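Estrogen receptor (Crassostrea gigas, PDB 4N1Y) probably acts in the nucleus as a constitutively active transcription factor of the steroid hormone receptor family, no longer switched by estrogen. Local coordinates at residues B[74-86]-B[195-209]. Numbering follows the deposited sequence.
Sequences IECCWMELLLLNC and LTHIRQAGERGIAFF
E80 and R199 form a buried salt bridge between helices 67-89 and 187-215, with R199 NE donating to E80 OE1 over 3.0 Å at 151°. The arginine nitrogen meets that oxygen from above the carboxylate plane, the two flat groups being turned 62° apart. Bends at chi2 and chi3 fold the arginine chain back to bring NE over the acid. A water completes the link, giving a hydrogen to E80 OE1 and accepting one from R199 NH2, while V147 of helix 137-149 packs against the glutamate. Beneath this pair the axes of segments 74-86 and 195-209, 110° apart in direction, approach to 8.1 Å near E80 and G202, whose CA atoms are the nearest across the contact, 4.6 Å apart; the bare backbone of this glycine admits the glutamate stem. M79 is the knob of the adjoining hole, set among G202, G205, I206 and F209. With CG anti to the backbone N and the chain bent beyond it, its CE reaches over one face of the F209 ring, 4.0 Å from the centroid, as a CH-pi contact. I206 CG1 packs against both M79 CB and W78 CZ2, 3.5 Å from W78 CZ2, while M79 CB lies over one face of the indole; W78 continues onto helix 222-229. Toward L195, I198 CD1 rests on the backbone of L84, and L83 CD1 meets A201 CB at 3.7 Å. Within this ligand-binding domain, G202 and G205, having no side chains, let the helices come close where they cross, and mutual neutralisation of E80 and R199 probably offsets the cost of burying both charges.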
loop_
_atom_site.group_PDB
_atom_site.type_symbol
_atom_site.label_atom_id
_atom_site.label_comp_id
_atom_site.label_asym_id
_atom_site.label_seq_id
_atom_site.Cartn_x
_atom_site.Cartn_y
_atom_site.Cartn_z
ATOM N N ILE B 74 -5.581 0.805 15.231
ATOM C CA ILE B 74 -5.021 -0.498 15.523
ATOM C C ILE B 74 -5.681 -1.601 14.685
ATOM O O ILE B 74 -4.989 -2.455 14.103
ATOM C CB ILE B 74 -5.209 -0.832 17.009
ATOM C CG1 ILE B 74 -4.531 0.225 17.870
ATOM C CG2 ILE B 74 -4.702 -2.224 17.321
ATOM C CD1 ILE B 74 -3.046 0.143 17.830
ATOM N N GLU B 75 -7.010 -1.554 14.584
ATOM C CA GLU B 75 -7.739 -2.561 13.823
ATOM C C GLU B 75 -7.321 -2.532 12.351
ATOM O O GLU B 75 -7.187 -3.575 11.712
ATOM C CB GLU B 75 -9.253 -2.354 13.943
ATOM C CG GLU B 75 -9.883 -3.002 15.187
ATOM C CD GLU B 75 -11.335 -2.601 15.400
ATOM O OE1 GLU B 75 -11.892 -1.864 14.553
ATOM O OE2 GLU B 75 -11.920 -3.013 16.424
ATOM N N CYS B 76 -7.036 -1.349 11.824
ATOM C CA CYS B 76 -6.630 -1.290 10.431
ATOM C C CYS B 76 -5.231 -1.856 10.202
ATOM O O CYS B 76 -5.042 -2.675 9.302
ATOM C CB CYS B 76 -6.700 0.142 9.905
ATOM S SG CYS B 76 -8.370 0.820 9.738
ATOM N N CYS B 77 -4.271 -1.479 11.044
ATOM C CA CYS B 77 -2.874 -1.638 10.666
ATOM C C CYS B 77 -2.056 -2.646 11.492
ATOM O O CYS B 77 -0.834 -2.728 11.315
ATOM C CB CYS B 77 -2.181 -0.278 10.740
ATOM S SG CYS B 77 -1.787 0.185 12.443
ATOM N N TRP B 78 -2.705 -3.420 12.363
ATOM C CA TRP B 78 -1.972 -4.306 13.268
ATOM C C TRP B 78 -1.089 -5.267 12.501
ATOM O O TRP B 78 0.073 -5.469 12.863
ATOM C CB TRP B 78 -2.928 -5.093 14.164
ATOM C CG TRP B 78 -3.904 -5.954 13.411
ATOM C CD1 TRP B 78 -5.049 -5.541 12.784
ATOM C CD2 TRP B 78 -3.842 -7.374 13.234
ATOM N NE1 TRP B 78 -5.691 -6.612 12.213
ATOM C CE2 TRP B 78 -4.968 -7.748 12.467
ATOM C CE3 TRP B 78 -2.933 -8.362 13.627
ATOM C CZ2 TRP B 78 -5.208 -9.068 12.090
ATOM C CZ3 TRP B 78 -3.178 -9.674 13.249
ATOM C CH2 TRP B 78 -4.308 -10.013 12.495
ATOM N N MET B 79 -1.618 -5.838 11.427
ATOM C CA MET B 79 -0.843 -6.814 10.667
ATOM C C MET B 79 0.352 -6.170 9.961
ATOM O O MET B 79 1.414 -6.784 9.851
ATOM C CB MET B 79 -1.723 -7.536 9.651
ATOM C CG MET B 79 -0.972 -8.546 8.800
ATOM S SD MET B 79 -0.305 -9.912 9.782
ATOM C CE MET B 79 -1.713 -11.025 9.751
ATOM N N GLU B 80 0.168 -4.951 9.460
ATOM C CA GLU B 80 1.258 -4.225 8.807
ATOM C C GLU B 80 2.386 -3.994 9.807
ATOM O O GLU B 80 3.560 -4.204 9.501
ATOM C CB GLU B 80 0.789 -2.881 8.251
ATOM C CG GLU B 80 -0.487 -2.926 7.442
ATOM C CD GLU B 80 -0.990 -1.535 7.057
ATOM O OE1 GLU B 80 -0.164 -0.700 6.629
ATOM O OE2 GLU B 80 -2.204 -1.261 7.233
ATOM N N LEU B 81 2.019 -3.598 11.021
ATOM C CA LEU B 81 3.007 -3.349 12.057
ATOM C C LEU B 81 3.800 -4.612 12.366
ATOM O O LEU B 81 5.018 -4.562 12.477
ATOM C CB LEU B 81 2.336 -2.814 13.319
ATOM C CG LEU B 81 1.825 -1.376 13.162
ATOM C CD1 LEU B 81 0.965 -0.950 14.354
ATOM C CD2 LEU B 81 2.970 -0.377 12.910
ATOM N N LEU B 82 3.108 -5.742 12.502
ATOM C CA LEU B 82 3.788 -7.006 12.727
ATOM C C LEU B 82 4.814 -7.283 11.631
ATOM O O LEU B 82 5.964 -7.600 11.935
ATOM C CB LEU B 82 2.791 -8.154 12.817
ATOM C CG LEU B 82 1.893 -8.124 14.047
ATOM C CD1 LEU B 82 0.865 -9.229 13.981
ATOM C CD2 LEU B 82 2.732 -8.276 15.310
ATOM N N LEU B 83 4.387 -7.188 10.372
ATOM C CA LEU B 83 5.254 -7.486 9.235
ATOM C C LEU B 83 6.371 -6.455 9.092
ATOM O O LEU B 83 7.516 -6.806 8.797
ATOM C CB LEU B 83 4.444 -7.553 7.944
ATOM C CG LEU B 83 3.315 -8.587 8.004
ATOM C CD1 LEU B 83 2.577 -8.707 6.664
ATOM C CD2 LEU B 83 3.842 -9.942 8.463
ATOM N N LEU B 84 6.041 -5.186 9.308
ATOM C CA LEU B 84 7.050 -4.143 9.223
ATOM C C LEU B 84 8.164 -4.419 10.217
ATOM O O LEU B 84 9.342 -4.306 9.884
ATOM C CB LEU B 84 6.447 -2.761 9.474
ATOM C CG LEU B 84 7.510 -1.668 9.460
ATOM C CD1 LEU B 84 7.811 -1.314 8.030
ATOM C CD2 LEU B 84 7.057 -0.434 10.216
ATOM N N ASN B 85 7.791 -4.789 11.435
ATOM C CA ASN B 85 8.774 -5.081 12.463
ATOM C C ASN B 85 9.636 -6.261 12.095
ATOM O O ASN B 85 10.867 -6.204 12.148
ATOM C CB ASN B 85 8.088 -5.365 13.793
ATOM C CG ASN B 85 7.521 -4.129 14.419
ATOM O OD1 ASN B 85 7.839 -3.010 14.008
ATOM N ND2 ASN B 85 6.686 -4.312 15.431
ATOM N N CYS B 86 8.966 -7.327 11.688
ATOM C CA CYS B 86 9.634 -8.547 11.305
ATOM C C CYS B 86 10.668 -8.304 10.216
ATOM O O CYS B 86 11.772 -8.848 10.274
ATOM C CB CYS B 86 8.610 -9.565 10.837
ATOM S SG CYS B 86 9.366 -11.075 10.248
ATOM N N LEU B 195 6.487 1.164 2.185
ATOM C CA LEU B 195 5.245 1.024 2.930
ATOM C C LEU B 195 4.108 0.509 2.083
ATOM O O LEU B 195 3.253 -0.211 2.591
ATOM C CB LEU B 195 4.832 2.342 3.573
ATOM C CG LEU B 195 5.670 2.832 4.750
ATOM C CD1 LEU B 195 5.047 4.121 5.303
ATOM C CD2 LEU B 195 5.787 1.779 5.835
ATOM N N THR B 196 4.099 0.846 0.798
ATOM C CA THR B 196 3.067 0.315 -0.076
ATOM C C THR B 196 3.129 -1.229 -0.114
ATOM O O THR B 196 2.093 -1.888 -0.209
ATOM C CB THR B 196 3.178 0.852 -1.488
ATOM O OG1 THR B 196 4.330 0.278 -2.109
ATOM C CG2 THR B 196 3.301 2.380 -1.483
ATOM N N HIS B 197 4.328 -1.807 -0.056
ATOM C CA HIS B 197 4.430 -3.270 -0.096
ATOM C C HIS B 197 4.016 -3.896 1.224
ATOM O O HIS B 197 3.380 -4.956 1.251
ATOM C CB HIS B 197 5.841 -3.694 -0.500
ATOM C CG HIS B 197 6.207 -3.213 -1.865
ATOM N ND1 HIS B 197 5.581 -3.681 -2.998
ATOM C CD2 HIS B 197 7.042 -2.226 -2.274
ATOM C CE1 HIS B 197 6.050 -3.035 -4.055
ATOM N NE2 HIS B 197 6.928 -2.139 -3.642
ATOM N N ILE B 198 4.383 -3.241 2.316
ATOM C CA ILE B 198 3.978 -3.673 3.642
ATOM C C ILE B 198 2.452 -3.684 3.772
ATOM O O ILE B 198 1.872 -4.588 4.372
ATOM C CB ILE B 198 4.593 -2.775 4.700
ATOM C CG1 ILE B 198 6.070 -3.148 4.904
ATOM C CG2 ILE B 198 3.857 -2.915 6.012
ATOM C CD1 ILE B 198 6.271 -4.520 5.557
ATOM N N ARG B 199 1.813 -2.668 3.205
ATOM C CA ARG B 199 0.360 -2.576 3.180
ATOM C C ARG B 199 -0.254 -3.747 2.401
ATOM O O ARG B 199 -1.210 -4.381 2.850
ATOM C CB ARG B 199 -0.062 -1.243 2.560
ATOM C CG ARG B 199 -1.553 -1.085 2.325
ATOM C CD ARG B 199 -2.308 -0.911 3.638
ATOM N NE ARG B 199 -1.897 0.270 4.407
ATOM C CZ ARG B 199 -2.496 1.463 4.356
ATOM N NH1 ARG B 199 -3.523 1.665 3.535
ATOM N NH2 ARG B 199 -2.054 2.468 5.109
ATOM N N GLN B 200 0.309 -4.037 1.235
ATOM C CA GLN B 200 -0.151 -5.152 0.424
ATOM C C GLN B 200 0.067 -6.469 1.184
ATOM O O GLN B 200 -0.817 -7.331 1.244
ATOM C CB GLN B 200 0.557 -5.156 -0.926
ATOM C CG GLN B 200 0.049 -6.219 -1.865
ATOM C CD GLN B 200 0.587 -6.054 -3.265
ATOM O OE1 GLN B 200 1.662 -5.497 -3.471
ATOM N NE2 GLN B 200 -0.169 -6.528 -4.242
ATOM N N ALA B 201 1.241 -6.615 1.782
ATOM C CA ALA B 201 1.515 -7.807 2.566
ATOM C C ALA B 201 0.553 -7.932 3.752
ATOM O O ALA B 201 0.106 -9.030 4.086
ATOM C CB ALA B 201 2.955 -7.803 3.055
ATOM N N GLY B 202 0.226 -6.810 4.378
ATOM C CA GLY B 202 -0.649 -6.817 5.538
ATOM C C GLY B 202 -2.017 -7.348 5.187
ATOM O O GLY B 202 -2.578 -8.202 5.886
ATOM N N GLU B 203 -2.543 -6.845 4.078
ATOM C CA GLU B 203 -3.874 -7.197 3.606
ATOM C C GLU B 203 -3.980 -8.689 3.353
ATOM O O GLU B 203 -4.947 -9.357 3.766
ATOM C CB GLU B 203 -4.181 -6.411 2.337
ATOM C CG GLU B 203 -5.536 -6.627 1.713
ATOM C CD GLU B 203 -6.599 -5.777 2.365
ATOM O OE1 GLU B 203 -6.271 -5.029 3.308
ATOM O OE2 GLU B 203 -7.757 -5.829 1.910
ATOM N N ARG B 204 -2.977 -9.212 2.662
ATOM C CA ARG B 204 -2.928 -10.632 2.390
ATOM C C ARG B 204 -2.744 -11.400 3.683
ATOM O O ARG B 204 -3.319 -12.476 3.865
ATOM C CB ARG B 204 -1.815 -10.933 1.408
ATOM C CG ARG B 204 -2.106 -10.357 0.050
ATOM C CD ARG B 204 -0.924 -10.478 -0.865
ATOM N NE ARG B 204 -1.296 -10.125 -2.223
ATOM C CZ ARG B 204 -0.422 -9.923 -3.197
ATOM N NH1 ARG B 204 0.877 -10.035 -2.949
ATOM N NH2 ARG B 204 -0.846 -9.608 -4.412
ATOM N N GLY B 205 -1.942 -10.836 4.583
ATOM C CA GLY B 205 -1.732 -11.428 5.889
ATOM C C GLY B 205 -3.030 -11.646 6.632
ATOM O O GLY B 205 -3.339 -12.765 7.055
ATOM N N ILE B 206 -3.813 -10.580 6.749
ATOM C CA ILE B 206 -5.074 -10.648 7.472
ATOM C C ILE B 206 -6.031 -11.630 6.804
ATOM O O ILE B 206 -6.630 -12.456 7.487
ATOM C CB ILE B 206 -5.720 -9.257 7.583
ATOM C CG1 ILE B 206 -4.976 -8.439 8.649
ATOM C CG2 ILE B 206 -7.211 -9.365 7.919
ATOM C CD1 ILE B 206 -5.269 -6.983 8.622
ATOM N N ALA B 207 -6.120 -11.586 5.476
ATOM C CA ALA B 207 -6.983 -12.508 4.748
ATOM C C ALA B 207 -6.599 -13.944 5.035
ATOM O O ALA B 207 -7.472 -14.796 5.245
ATOM C CB ALA B 207 -6.928 -12.245 3.269
ATOM N N PHE B 208 -5.300 -14.221 5.037
ATOM C CA PHE B 208 -4.831 -15.575 5.329
ATOM C C PHE B 208 -5.202 -16.014 6.747
ATOM O O PHE B 208 -5.681 -17.125 6.956
ATOM C CB PHE B 208 -3.319 -15.678 5.118
ATOM C CG PHE B 208 -2.756 -17.041 5.417
ATOM C CD1 PHE B 208 -2.831 -18.056 4.471
ATOM C CD2 PHE B 208 -2.109 -17.294 6.613
ATOM C CE1 PHE B 208 -2.310 -19.307 4.728
ATOM C CE2 PHE B 208 -1.581 -18.542 6.874
ATOM C CZ PHE B 208 -1.677 -19.549 5.930
ATOM N N PHE B 209 -4.995 -15.131 7.716
ATOM C CA PHE B 209 -5.286 -15.461 9.101
ATOM C C PHE B 209 -6.792 -15.661 9.311
ATOM O O PHE B 209 -7.205 -16.489 10.129
ATOM C CB PHE B 209 -4.738 -14.383 10.027
ATOM C CG PHE B 209 -3.320 -14.626 10.446
ATOM C CD1 PHE B 209 -2.307 -14.683 9.505
ATOM C CD2 PHE B 209 -2.996 -14.799 11.779
ATOM C CE1 PHE B 209 -1.007 -14.907 9.885
ATOM C CE2 PHE B 209 -1.689 -15.027 12.162
ATOM C CZ PHE B 209 -0.700 -15.086 11.214
HETATM O O HOH W 1 -1.052 1.880 7.440
#